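Local atomic coordinates of protein YchN (Escherichia coli, PDB entry 1JX7), a protein that is of unknown function but belongs to the DsrE/DsrF-like family and assembles into a homohexamer built as a dimer of trimers. Residues K3-A8 / D112-F117; G10-S15 / A45-L50; R38-S43 / V102-W107; V75-T80 / D94-G99. One frame throughout, in Å; residues are numbered along the deposited sequence.

Contact 1: residues K3-A8 / D112-F117; sequences KIVIVA and DKVLTF
Strands 3-8 and 113-116 run side by side in parallel, their short axes 4.7 Å apart and 17° from aligned, and one backbone ladder settles most of the polar groups between them. Lys3, Val5 and Val7 each use both backbone N-H and C=O toward 112-117: Val5 N gives its proton to Lys113 O at 3.0 Å and Val7 N to Leu115 O, while Val5 O receives Leu115 N at 2.8 Å and Val7 O receives Phe117 N. Lys3 O takes a nearly straight bond from Lys113 N and a weak one from Asp112 N. The ladder then ends on a side chain, because Asp112 CG, set beside its own backbone N, brings OD2 to 2.9 Å from Lys3 N, which approaches from above the carboxylate plane. Of the polar side chains, Lys113 NZ bonds Gln2 OE1 and two carbonyls of the second subunit, and Thr116 OG1 bonds Thr116 O of the third subunit.

Apolar branches fill both faces. Leu115 CD2 reaches obliquely across to Ile4 CG2 (3.8 Å) and Ile6 CG1 (3.9 Å); on the other face Val7 CG2 lies alongside Thr116 CG2 at 3.9 Å. Helix 17-31 packs on the Ile6 and Phe117 side chains, helix 101-107 sets Trp107 against Val5 on the other face, and strand 36-41 bonds to the far edge of 3-8.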
loop_
_atom_site.group_PDB
_atom_site.type_symbol
_atom_site.label_atom_id
_atom_site.label_comp_id
_atom_site.label_asym_id
_atom_site.label_seq_id
_atom_site.Cartn_x
_atom_site.Cartn_y
_atom_site.Cartn_z
ATOM N N LYS A 3 0.876 28.512 10.937
ATOM C CA LYS A 3 1.375 27.260 11.477
ATOM C C LYS A 3 0.947 26.088 10.607
ATOM O O LYS A 3 -0.252 25.824 10.426
ATOM C CB LYS A 3 0.883 27.054 12.912
ATOM C CG LYS A 3 1.442 28.070 13.889
ATOM C CD LYS A 3 1.257 27.646 15.346
ATOM C CE LYS A 3 2.082 26.407 15.676
ATOM N NZ LYS A 3 2.075 26.059 17.126
ATOM N N ILE A 4 1.925 25.387 10.065
ATOM C CA ILE A 4 1.660 24.236 9.218
ATOM C C ILE A 4 2.299 22.980 9.780
ATOM O O ILE A 4 3.511 22.928 10.007
ATOM C CB ILE A 4 2.195 24.456 7.796
ATOM C CG1 ILE A 4 1.351 25.507 7.079
ATOM C CG2 ILE A 4 2.208 23.140 7.043
ATOM C CD1 ILE A 4 1.913 25.889 5.726
ATOM N N VAL A 5 1.475 21.958 10.020
ATOM C CA VAL A 5 1.968 20.697 10.539
ATOM C C VAL A 5 1.925 19.689 9.400
ATOM O O VAL A 5 0.966 19.645 8.618
ATOM C CB VAL A 5 1.094 20.168 11.698
ATOM C CG1 VAL A 5 1.567 18.793 12.125
ATOM C CG2 VAL A 5 1.148 21.128 12.868
ATOM N N ILE A 6 2.985 18.889 9.293
ATOM C CA ILE A 6 3.055 17.861 8.266
ATOM C C ILE A 6 3.237 16.522 8.957
ATOM O O ILE A 6 4.121 16.354 9.790
ATOM C CB ILE A 6 4.245 18.091 7.305
ATOM C CG1 ILE A 6 3.874 19.149 6.261
ATOM C CG2 ILE A 6 4.648 16.768 6.636
ATOM C CD1 ILE A 6 4.896 19.308 5.136
ATOM N N VAL A 7 2.392 15.560 8.630
ATOM C CA VAL A 7 2.524 14.247 9.231
ATOM C C VAL A 7 2.933 13.271 8.131
ATOM O O VAL A 7 2.696 13.522 6.950
ATOM C CB VAL A 7 1.206 13.793 9.883
ATOM C CG1 VAL A 7 1.491 12.707 10.901
ATOM C CG2 VAL A 7 0.530 14.969 10.568
ATOM N N ALA A 8 3.575 12.181 8.519
ATOM C CA ALA A 8 4.020 11.184 7.563
ATOM C C ALA A 8 3.964 9.781 8.166
ATOM O O ALA A 8 4.368 9.565 9.317
ATOM C CB ALA A 8 5.426 11.509 7.106
ATOM N N ASP A 112 -3.066 26.094 11.623
ATOM C CA ASP A 112 -4.022 26.539 10.626
ATOM C C ASP A 112 -4.211 25.407 9.628
ATOM O O ASP A 112 -5.328 25.137 9.178
ATOM C CB ASP A 112 -3.503 27.784 9.901
ATOM C CG ASP A 112 -2.976 28.846 10.853
ATOM O OD1 ASP A 112 -3.683 29.185 11.829
ATOM O OD2 ASP A 112 -1.853 29.339 10.618
ATOM N N LYS A 113 -3.119 24.740 9.284
ATOM C CA LYS A 113 -3.187 23.633 8.339
ATOM C C LYS A 113 -2.407 22.400 8.763
ATOM O O LYS A 113 -1.376 22.472 9.443
ATOM C CB LYS A 113 -2.709 24.083 6.955
ATOM C CG LYS A 113 -3.827 24.459 6.008
ATOM C CD LYS A 113 -3.302 25.258 4.842
ATOM C CE LYS A 113 -2.843 26.622 5.306
ATOM N NZ LYS A 113 -2.430 27.472 4.153
ATOM N N VAL A 114 -2.919 21.246 8.358
ATOM C CA VAL A 114 -2.259 19.990 8.676
ATOM C C VAL A 114 -2.273 19.082 7.452
ATOM O O VAL A 114 -3.314 18.565 7.047
ATOM C CB VAL A 114 -2.950 19.278 9.860
ATOM C CG1 VAL A 114 -2.242 17.981 10.161
ATOM C CG2 VAL A 114 -2.923 20.180 11.092
ATOM N N LEU A 115 -1.096 18.926 6.854
ATOM C CA LEU A 115 -0.941 18.077 5.688
ATOM C C LEU A 115 -0.555 16.688 6.203
ATOM O O LEU A 115 0.408 16.545 6.954
ATOM C CB LEU A 115 0.154 18.648 4.776
ATOM C CG LEU A 115 -0.103 19.975 4.041
ATOM C CD1 LEU A 115 -1.329 20.683 4.575
ATOM C CD2 LEU A 115 1.114 20.874 4.177
ATOM N N THR A 116 -1.321 15.677 5.810
ATOM C CA THR A 116 -1.041 14.314 6.251
ATOM C C THR A 116 -0.720 13.409 5.075
ATOM O O THR A 116 -1.624 12.928 4.397
ATOM C CB THR A 116 -2.240 13.735 6.988
ATOM O OG1 THR A 116 -3.383 13.778 6.123
ATOM C CG2 THR A 116 -2.526 14.536 8.253
ATOM N N PHE A 117 0.568 13.180 4.844
ATOM C CA PHE A 117 1.038 12.327 3.753
ATOM C C PHE A 117 1.274 10.887 4.199
ATOM O O PHE A 117 0.530 10.000 3.737
ATOM C CB PHE A 117 2.340 12.872 3.181
ATOM C CG PHE A 117 2.165 14.022 2.244
ATOM C CD1 PHE A 117 1.572 13.830 1.002
ATOM C CD2 PHE A 117 2.588 15.295 2.602
ATOM C CE1 PHE A 117 1.404 14.896 0.124
ATOM C CE2 PHE A 117 2.429 16.367 1.732
ATOM C CZ PHE A 117 1.832 16.163 0.487
ATOM O OXT PHE A 117 2.207 10.662 5.000
#

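Contact 2: residues G10-S15 / A45-L50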
loop_
_atom_site.group_PDB
_atom_site.type_symbol
_atom_site.label_atom_id
_atom_site.label_comp_id
_atom_site.label_asym_id
_atom_site.label_seq_id
_atom_site.Cartn_x
_atom_site.Cartn_y
_atom_site.Cartn_z
ATOM N N GLY A 10 4.635 6.975 5.806
ATOM C CA GLY A 10 5.470 6.168 4.936
ATOM C C GLY A 10 6.899 5.790 5.319
ATOM O O GLY A 10 7.653 6.598 5.863
ATOM N N ALA A 11 7.264 4.553 5.008
ATOM C CA ALA A 11 8.614 4.059 5.276
ATOM C C ALA A 11 9.551 4.711 4.271
ATOM O O ALA A 11 9.215 4.827 3.087
ATOM C CB ALA A 11 8.670 2.536 5.130
ATOM N N PRO A 12 10.730 5.149 4.726
ATOM C CA PRO A 12 11.692 5.790 3.823
ATOM C C PRO A 12 12.043 4.890 2.647
ATOM O O PRO A 12 12.096 3.671 2.795
ATOM C CB PRO A 12 12.912 6.023 4.721
ATOM C CG PRO A 12 12.324 6.122 6.083
ATOM C CD PRO A 12 11.254 5.078 6.100
ATOM N N TYR A 13 12.269 5.467 1.480
ATOM C CA TYR A 13 12.703 4.746 0.281
ATOM C C TYR A 13 11.832 3.650 -0.308
ATOM O O TYR A 13 11.875 3.419 -1.509
ATOM C CB TYR A 13 14.036 4.092 0.561
ATOM C CG TYR A 13 15.071 5.062 0.989
ATOM C CD1 TYR A 13 15.629 5.956 0.082
ATOM C CD2 TYR A 13 15.509 5.114 2.318
ATOM C CE1 TYR A 13 16.587 6.899 0.477
ATOM C CE2 TYR A 13 16.464 6.051 2.727
ATOM C CZ TYR A 13 16.998 6.944 1.802
ATOM O OH TYR A 13 17.943 7.855 2.207
ATOM N N GLY A 14 11.070 2.995 0.531
ATOM C CA GLY A 14 10.240 1.925 0.039
ATOM C C GLY A 14 9.026 2.562 -0.611
ATOM O O GLY A 14 8.535 2.084 -1.631
ATOM N N SER A 15 8.577 3.617 0.006
ATOM C CA SER A 15 7.426 4.368 -0.480
ATOM C C SER A 15 7.899 5.603 -1.222
ATOM O O SER A 15 9.093 5.795 -1.450
ATOM C CB SER A 15 6.521 4.791 0.694
ATOM O OG SER A 15 7.154 5.737 1.563
ATOM N N ALA A 45 7.439 5.863 8.940
ATOM C CA ALA A 45 8.290 7.008 8.596
ATOM C C ALA A 45 9.300 7.313 9.695
ATOM O O ALA A 45 10.148 8.183 9.551
ATOM C CB ALA A 45 7.413 8.268 8.326
ATOM N N VAL A 46 9.212 6.571 10.789
ATOM C CA VAL A 46 10.065 6.783 11.938
ATOM C C VAL A 46 11.499 6.297 11.801
ATOM O O VAL A 46 12.404 6.825 12.447
ATOM C CB VAL A 46 9.401 6.154 13.191
ATOM C CG1 VAL A 46 10.429 5.857 14.248
ATOM C CG2 VAL A 46 8.356 7.119 13.736
ATOM N N THR A 47 11.717 5.279 10.959
ATOM C CA THR A 47 13.066 4.762 10.762
ATOM C C THR A 47 13.872 5.776 9.959
ATOM O O THR A 47 15.106 5.722 9.944
ATOM C CB THR A 47 13.048 3.374 10.030
ATOM O OG1 THR A 47 12.466 3.506 8.729
ATOM C CG2 THR A 47 12.242 2.364 10.809
ATOM N N ALA A 48 13.165 6.712 9.323
ATOM C CA ALA A 48 13.786 7.778 8.533
ATOM C C ALA A 48 14.714 8.663 9.379
ATOM O O ALA A 48 15.526 9.437 8.855
ATOM C CB ALA A 48 12.708 8.629 7.909
ATOM N N GLY A 49 14.585 8.547 10.699
ATOM C CA GLY A 49 15.410 9.347 11.572
ATOM C C GLY A 49 16.781 8.755 11.867
ATOM O O GLY A 49 17.592 9.393 12.543
ATOM N N LEU A 50 17.059 7.552 11.374
ATOM C CA LEU A 50 18.360 6.958 11.650
ATOM C C LEU A 50 19.464 7.693 10.939
ATOM O O LEU A 50 19.257 8.275 9.878
ATOM C CB LEU A 50 18.386 5.486 11.255
ATOM C CG LEU A 50 17.546 4.582 12.153
ATOM C CD1 LEU A 50 17.641 3.160 11.650
ATOM C CD2 LEU A 50 18.017 4.686 13.586
#
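The backbones approach at two places, Ala11 CA to Ala45 CA at 4.5 Å and Pro12 CA to Ala48 CA at 5.5 Å, where an irregular loop passes a short 3-10 segment with no hydrogen bond between them.

Pro12 carries the side-chain contact. Its ring points at the 3-10 turn and lies against Thr47 and Ala48, with Pro12 CB 4.1 Å from Ala48 CB, while Pro12 CD stands 3.3 Å from Thr47 OG1. That hydroxyl holds the crowded position between its own N and carbonyl carbon (chi1 62°), which turns it toward the proline and lets it make a weak hydrogen bond to Asp44 O.

Each partner is shaped by bonds of its own. In 45-50 the i to i+3 pattern is seen in Leu50 N to Thr47 O at 3.0 Å and Gly49 N to Val46 O at 3.3 Å. In 10-15 the chain folds back in a compact turn: Gly14 N bonds Pro12 O across Tyr13, which takes a positive phi of 61° there, and Ser15 OG gives its proton to Ala11 O at 2.7 Å from above the carbonyl plane.

Thr47 also meets Thr47 of the fourth subunit. Within the chain, the two loops follow neighbouring parallel strands, 3-8 and 36-41, at the C-terminal edge of the sheet, and Leu18 of helix 17-31 and Ile61 of helix 61-70 both touch Pro12 and Ala48.

Contact 3: residues R38-S43 / V102-W107; sequences RLFLMS and VELAQW
The indole of Trp107 is covered on both faces: Arg38 CD lies over its centre, 3.3 Å above the ring plane, and Glu103 CG sits on the opposite face toward the rim, while Leu39 O comes to the edge, 3.8 Å from Trp107 CZ3. The Phe40 ring has Leu104 CG on one face, its closest ring atom being Phe40 CG at 3.6 Å, and Trp107 CZ3 near its plane at the edge.

Arg38 reaches the indole with CG beside its own backbone N and the chain extended from CG to NE, so its aliphatic part runs over the ring. CD makes the CH-pi contact, and the guanidinium adds a cation-pi contact, with Arg38 CZ 4.6 Å from the centroid of the five-membered ring of Trp107 and 23° off its normal. The guanidinium is tilted 70° to the indole and is therefore not stacked flat on it; Arg38 NE and Trp107 NE1 are both donors and cannot bond each other. Asp36 takes NH1 in a salt bridge, which probably helps to hold the charged end.

Leu104 swings CG anti to its backbone N, placing it on the phenyl face, and its CD1 meets the selenium SE of Met42, a selenomethionine, at 3.7 Å across a near right angle.

The helix runs obliquely antiparallel to the strand (141° between directions, axes 10.1 Å apart). Such helix-on-sheet layer packing, here on a sheet ordered 96-99, 75-78, 36-41, 3-8, 113-116, is expected of an alpha/beta/alpha sandwich, consistent with the DsrE/DsrF-like family.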
loop_
_atom_site.group_PDB
_atom_site.type_symbol
_atom_site.label_atom_id
_atom_site.label_comp_id
_atom_site.label_asym_id
_atom_site.label_seq_id
_atom_site.Cartn_x
_atom_site.Cartn_y
_atom_site.Cartn_z
ATOM N N ARG A 38 6.218 22.380 11.203
ATOM C CA ARG A 38 6.484 21.294 12.139
ATOM C C ARG A 38 6.237 19.982 11.408
ATOM O O ARG A 38 5.239 19.843 10.686
ATOM C CB ARG A 38 5.559 21.387 13.342
ATOM C CG ARG A 38 5.829 22.539 14.295
ATOM C CD ARG A 38 4.764 22.505 15.362
ATOM N NE ARG A 38 5.204 23.048 16.636
ATOM C CZ ARG A 38 5.262 24.343 16.923
ATOM N NH1 ARG A 38 4.910 25.235 16.010
ATOM N NH2 ARG A 38 5.663 24.737 18.123
ATOM N N LEU A 39 7.137 19.024 11.612
ATOM C CA LEU A 39 7.069 17.711 10.974
ATOM C C LEU A 39 6.938 16.592 11.984
ATOM O O LEU A 39 7.780 16.439 12.861
ATOM C CB LEU A 39 8.343 17.467 10.153
ATOM C CG LEU A 39 8.288 17.193 8.644
ATOM C CD1 LEU A 39 7.570 15.871 8.385
ATOM C CD2 LEU A 39 7.597 18.358 7.936
ATOM N N PHE A 40 5.892 15.798 11.853
ATOM C CA PHE A 40 5.704 14.681 12.755
ATOM C C PHE A 40 5.798 13.419 11.920
ATOM O O PHE A 40 5.299 13.394 10.799
ATOM C CB PHE A 40 4.335 14.773 13.437
ATOM C CG PHE A 40 4.200 13.855 14.620
ATOM C CD1 PHE A 40 3.796 12.533 14.448
ATOM C CD2 PHE A 40 4.549 14.296 15.890
ATOM C CE1 PHE A 40 3.748 11.657 15.525
ATOM C CE2 PHE A 40 4.499 13.430 16.974
ATOM C CZ PHE A 40 4.098 12.106 16.796
ATOM N N LEU A 41 6.441 12.386 12.443
ATOM C CA LEU A 41 6.547 11.131 11.706
ATOM C C LEU A 41 6.008 9.988 12.552
ATOM O O LEU A 41 6.522 9.720 13.638
ATOM C CB LEU A 41 8.002 10.841 11.332
ATOM C CG LEU A 41 8.758 11.937 10.573
ATOM C CD1 LEU A 41 10.132 11.417 10.154
ATOM C CD2 LEU A 41 7.944 12.385 9.370
HETATM N N MSE A 42 4.970 9.320 12.042
HETATM C CA MSE A 42 4.348 8.197 12.740
HETATM C C MSE A 42 4.753 6.868 12.115
HETATM O O MSE A 42 5.451 6.823 11.110
HETATM C CB MSE A 42 2.816 8.319 12.708
HETATM C CG MSE A 42 2.257 9.524 13.448
HETATM SE SE MSE A 42 0.478 9.484 13.604
HETATM C CE MSE A 42 -0.010 9.549 11.889
ATOM N N SER A 43 4.293 5.784 12.741
ATOM C CA SER A 43 4.536 4.454 12.274
ATOM C C SER A 43 5.860 4.247 11.547
ATOM O O SER A 43 6.909 4.627 12.071
ATOM C CB SER A 43 3.400 3.990 11.382
ATOM O OG SER A 43 3.347 4.762 10.198
ATOM N N VAL A 102 0.429 12.726 22.129
ATOM C CA VAL A 102 -0.126 13.854 22.869
ATOM C C VAL A 102 0.319 15.153 22.227
ATOM O O VAL A 102 -0.439 16.107 22.176
ATOM C CB VAL A 102 0.335 13.829 24.363
ATOM C CG1 VAL A 102 0.060 15.181 25.032
ATOM C CG2 VAL A 102 -0.386 12.735 25.110
ATOM N N GLU A 103 1.554 15.182 21.746
ATOM C CA GLU A 103 2.101 16.372 21.103
ATOM C C GLU A 103 1.465 16.579 19.736
ATOM O O GLU A 103 1.040 17.692 19.402
ATOM C CB GLU A 103 3.622 16.261 20.974
ATOM C CG GLU A 103 4.285 17.474 20.341
ATOM C CD GLU A 103 5.800 17.388 20.351
ATOM O OE1 GLU A 103 6.342 16.301 20.041
ATOM O OE2 GLU A 103 6.458 18.406 20.658
ATOM N N LEU A 104 1.386 15.518 18.936
ATOM C CA LEU A 104 0.782 15.618 17.615
ATOM C C LEU A 104 -0.623 16.147 17.840
ATOM O O LEU A 104 -1.078 17.061 17.146
ATOM C CB LEU A 104 0.702 14.256 16.942
ATOM C CG LEU A 104 0.686 14.240 15.412
ATOM C CD1 LEU A 104 0.048 12.941 14.979
ATOM C CD2 LEU A 104 -0.093 15.422 14.832
ATOM N N ALA A 105 -1.302 15.551 18.814
ATOM C CA ALA A 105 -2.649 15.952 19.191
ATOM C C ALA A 105 -2.445 17.157 20.079
ATOM O O ALA A 105 -2.530 17.061 21.299
ATOM C CB ALA A 105 -3.326 14.843 19.967
ATOM N N GLN A 106 -2.159 18.291 19.452
ATOM C CA GLN A 106 -1.901 19.546 20.144
ATOM C C GLN A 106 -1.410 20.459 19.033
ATOM O O GLN A 106 -1.924 21.552 18.834
ATOM C CB GLN A 106 -0.810 19.352 21.196
ATOM C CG GLN A 106 -0.462 20.606 21.979
ATOM C CD GLN A 106 0.773 20.425 22.847
ATOM O OE1 GLN A 106 0.797 19.580 23.748
ATOM N NE2 GLN A 106 1.815 21.214 22.577
ATOM N N TRP A 107 -0.395 19.977 18.315
ATOM C CA TRP A 107 0.136 20.700 17.170
ATOM C C TRP A 107 -1.043 20.846 16.206
ATOM O O TRP A 107 -1.223 21.889 15.576
ATOM C CB TRP A 107 1.212 19.877 16.486
ATOM C CG TRP A 107 2.574 19.999 17.073
ATOM C CD1 TRP A 107 2.919 20.603 18.243
ATOM C CD2 TRP A 107 3.783 19.476 16.512
ATOM N NE1 TRP A 107 4.268 20.476 18.458
ATOM C CE2 TRP A 107 4.823 19.777 17.415
ATOM C CE3 TRP A 107 4.084 18.753 15.354
ATOM C CZ2 TRP A 107 6.147 19.410 17.180
ATOM C CZ3 TRP A 107 5.404 18.375 15.118
ATOM C CH2 TRP A 107 6.415 18.703 16.037
#

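Contact 4: residues V75-T80 / D94-G99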
loop_
_atom_site.group_PDB
_atom_site.type_symbol
_atom_site.label_atom_id
_atom_site.label_comp_id
_atom_site.label_asym_id
_atom_site.label_seq_id
_atom_site.Cartn_x
_atom_site.Cartn_y
_atom_site.Cartn_z
ATOM N N VAL A 75 11.308 18.337 13.974
ATOM C CA VAL A 75 11.022 17.029 13.402
ATOM C C VAL A 75 10.876 16.042 14.551
ATOM O O VAL A 75 11.854 15.693 15.207
ATOM C CB VAL A 75 12.188 16.579 12.476
ATOM C CG1 VAL A 75 12.042 15.107 12.109
ATOM C CG2 VAL A 75 12.214 17.452 11.224
ATOM N N LYS A 76 9.647 15.598 14.793
ATOM C CA LYS A 76 9.398 14.662 15.886
ATOM C C LYS A 76 9.053 13.245 15.448
ATOM O O LYS A 76 8.257 13.042 14.516
ATOM C CB LYS A 76 8.276 15.215 16.782
ATOM C CG LYS A 76 8.686 16.412 17.634
ATOM C CD LYS A 76 9.729 15.994 18.660
ATOM C CE LYS A 76 10.056 17.109 19.634
ATOM N NZ LYS A 76 10.972 16.640 20.730
ATOM N N LEU A 77 9.654 12.270 16.105
ATOM C CA LEU A 77 9.395 10.863 15.818
ATOM C C LEU A 77 8.493 10.349 16.948
ATOM O O LEU A 77 8.767 10.595 18.121
ATOM C CB LEU A 77 10.694 10.057 15.798
ATOM C CG LEU A 77 11.872 10.533 14.951
ATOM C CD1 LEU A 77 12.982 9.504 15.035
ATOM C CD2 LEU A 77 11.464 10.723 13.512
ATOM N N CYS A 78 7.420 9.637 16.592
ATOM C CA CYS A 78 6.487 9.120 17.588
ATOM C C CYS A 78 7.111 8.094 18.520
ATOM O O CYS A 78 7.661 7.079 18.083
ATOM C CB CYS A 78 5.267 8.511 16.902
ATOM S SG CYS A 78 3.894 8.213 18.032
ATOM N N LYS A 79 6.999 8.365 19.819
ATOM C CA LYS A 79 7.541 7.517 20.876
ATOM C C LYS A 79 7.142 6.032 20.781
ATOM O O LYS A 79 7.996 5.150 20.737
ATOM C CB LYS A 79 7.101 8.086 22.217
ATOM C CG LYS A 79 7.620 7.349 23.418
ATOM C CD LYS A 79 9.112 7.496 23.541
ATOM C CE LYS A 79 9.519 7.213 24.964
ATOM N NZ LYS A 79 8.636 8.021 25.850
ATOM N N THR A 80 5.838 5.761 20.757
ATOM C CA THR A 80 5.395 4.376 20.694
ATOM C C THR A 80 5.915 3.677 19.448
ATOM O O THR A 80 6.257 2.499 19.498
ATOM C CB THR A 80 3.852 4.268 20.725
ATOM O OG1 THR A 80 3.275 5.215 19.826
ATOM C CG2 THR A 80 3.347 4.519 22.133
ATOM N N ASP A 94 20.660 14.799 13.589
ATOM C CA ASP A 94 20.603 15.961 14.470
ATOM C C ASP A 94 19.245 16.411 15.000
ATOM O O ASP A 94 18.703 15.808 15.924
ATOM C CB ASP A 94 21.311 17.148 13.816
ATOM C CG ASP A 94 22.818 16.979 13.801
ATOM O OD1 ASP A 94 23.377 16.559 14.838
ATOM O OD2 ASP A 94 23.449 17.274 12.759
ATOM N N GLY A 95 18.699 17.477 14.428
ATOM C CA GLY A 95 17.427 17.993 14.905
ATOM C C GLY A 95 16.295 17.010 15.136
ATOM O O GLY A 95 15.307 17.348 15.775
ATOM N N VAL A 96 16.416 15.790 14.612
ATOM C CA VAL A 96 15.373 14.799 14.772
ATOM C C VAL A 96 15.190 14.405 16.233
ATOM O O VAL A 96 16.167 14.187 16.938
ATOM C CB VAL A 96 15.702 13.550 13.935
ATOM C CG1 VAL A 96 14.765 12.396 14.307
ATOM C CG2 VAL A 96 15.573 13.889 12.457
ATOM N N GLU A 97 13.945 14.323 16.692
ATOM C CA GLU A 97 13.669 13.950 18.077
ATOM C C GLU A 97 12.442 13.063 18.272
ATOM O O GLU A 97 11.601 12.929 17.388
ATOM C CB GLU A 97 13.546 15.194 18.945
ATOM C CG GLU A 97 14.875 15.854 19.200
ATOM C CD GLU A 97 14.741 17.152 19.951
ATOM O OE1 GLU A 97 14.112 17.132 21.030
ATOM O OE2 GLU A 97 15.257 18.187 19.467
ATOM N N ILE A 98 12.354 12.466 19.461
ATOM C CA ILE A 98 11.266 11.565 19.810
ATOM C C ILE A 98 10.119 12.265 20.519
ATOM O O ILE A 98 10.255 12.677 21.665
ATOM C CB ILE A 98 11.801 10.425 20.696
ATOM C CG1 ILE A 98 12.796 9.589 19.885
ATOM C CG2 ILE A 98 10.667 9.578 21.204
ATOM C CD1 ILE A 98 13.454 8.479 20.656
ATOM N N GLY A 99 8.982 12.393 19.840
ATOM C CA GLY A 99 7.834 13.059 20.438
ATOM C C GLY A 99 6.715 12.107 20.809
ATOM O O GLY A 99 6.876 10.882 20.747
#
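Lys76 and Glu97 lie side by side and point the same way from neighbouring parallel strands, joined at their tips by a salt bridge between Lys76 NZ and Glu97 OE1 at 3.2 Å. Both set CG beside the backbone N, but Lys76 bends at its second torsion (chi2 -66°) whereas Glu97 stays extended beyond CG. The bend leans the lysine over the partner strand, its CD 3.9 Å from Gly99 N, and delivers the ammonium from above the carboxylate plane, 58° out of it. Glycine at 99 has no side chain to compete for that ground.

On the other face, Leu77 crosses Val96 obliquely, with Leu77 CD1 3.5 Å from Val96 CG1, and Val75 CG1 meets Val96 CG2 at 3.8 Å. Farther along, Lys79 CD lies 3.5 Å from Ile98 CG2. The backbone links the strands through Glu97 N to Val75 O at 2.9 Å and through Leu77 to Glu97 and Gly99; Lys79 N, at the start of helix 79-84, then bonds Gly99 O at 2.7 Å.

Strand 75-78, helix 79-84 and strand 96-99 form a beta-alpha-beta unit with Cys78 at the N-cap. Cys78 and Cys81 are spaced as in the CxxC of thioredoxin-type helix starts, though no such role is known for this protein. The helix start, and perhaps the nearby Arg23 of the third subunit, could lower the thiol pKa; redox or sulfur chemistry remains an inference.

How the contacts relate
Contacts 1, 3 and 4 share one parallel sheet. Strand 36-41 of contact 3 joins 3-8 of contact 1 through Ile6 O and Phe40 N at 2.8 Å, and 75-78 of contact 4 through Leu39 O and Lys76 N, also 2.8 Å. Centres of contacts 1 and 3, and of 3 and 4, are about 9 Å apart, against about 16 Å between 1 and 4, which do not touch. Trp107 CH2 lies 3.6 Å from Lys76 CG, tying contact 3 to contact 4. Contact 2 packs at the strand ends, where Val46 CG2 comes 3.9 Å from Cys78 N. Contacts 1, 3 and 4 all touch the third subunit, and no ligand site is established.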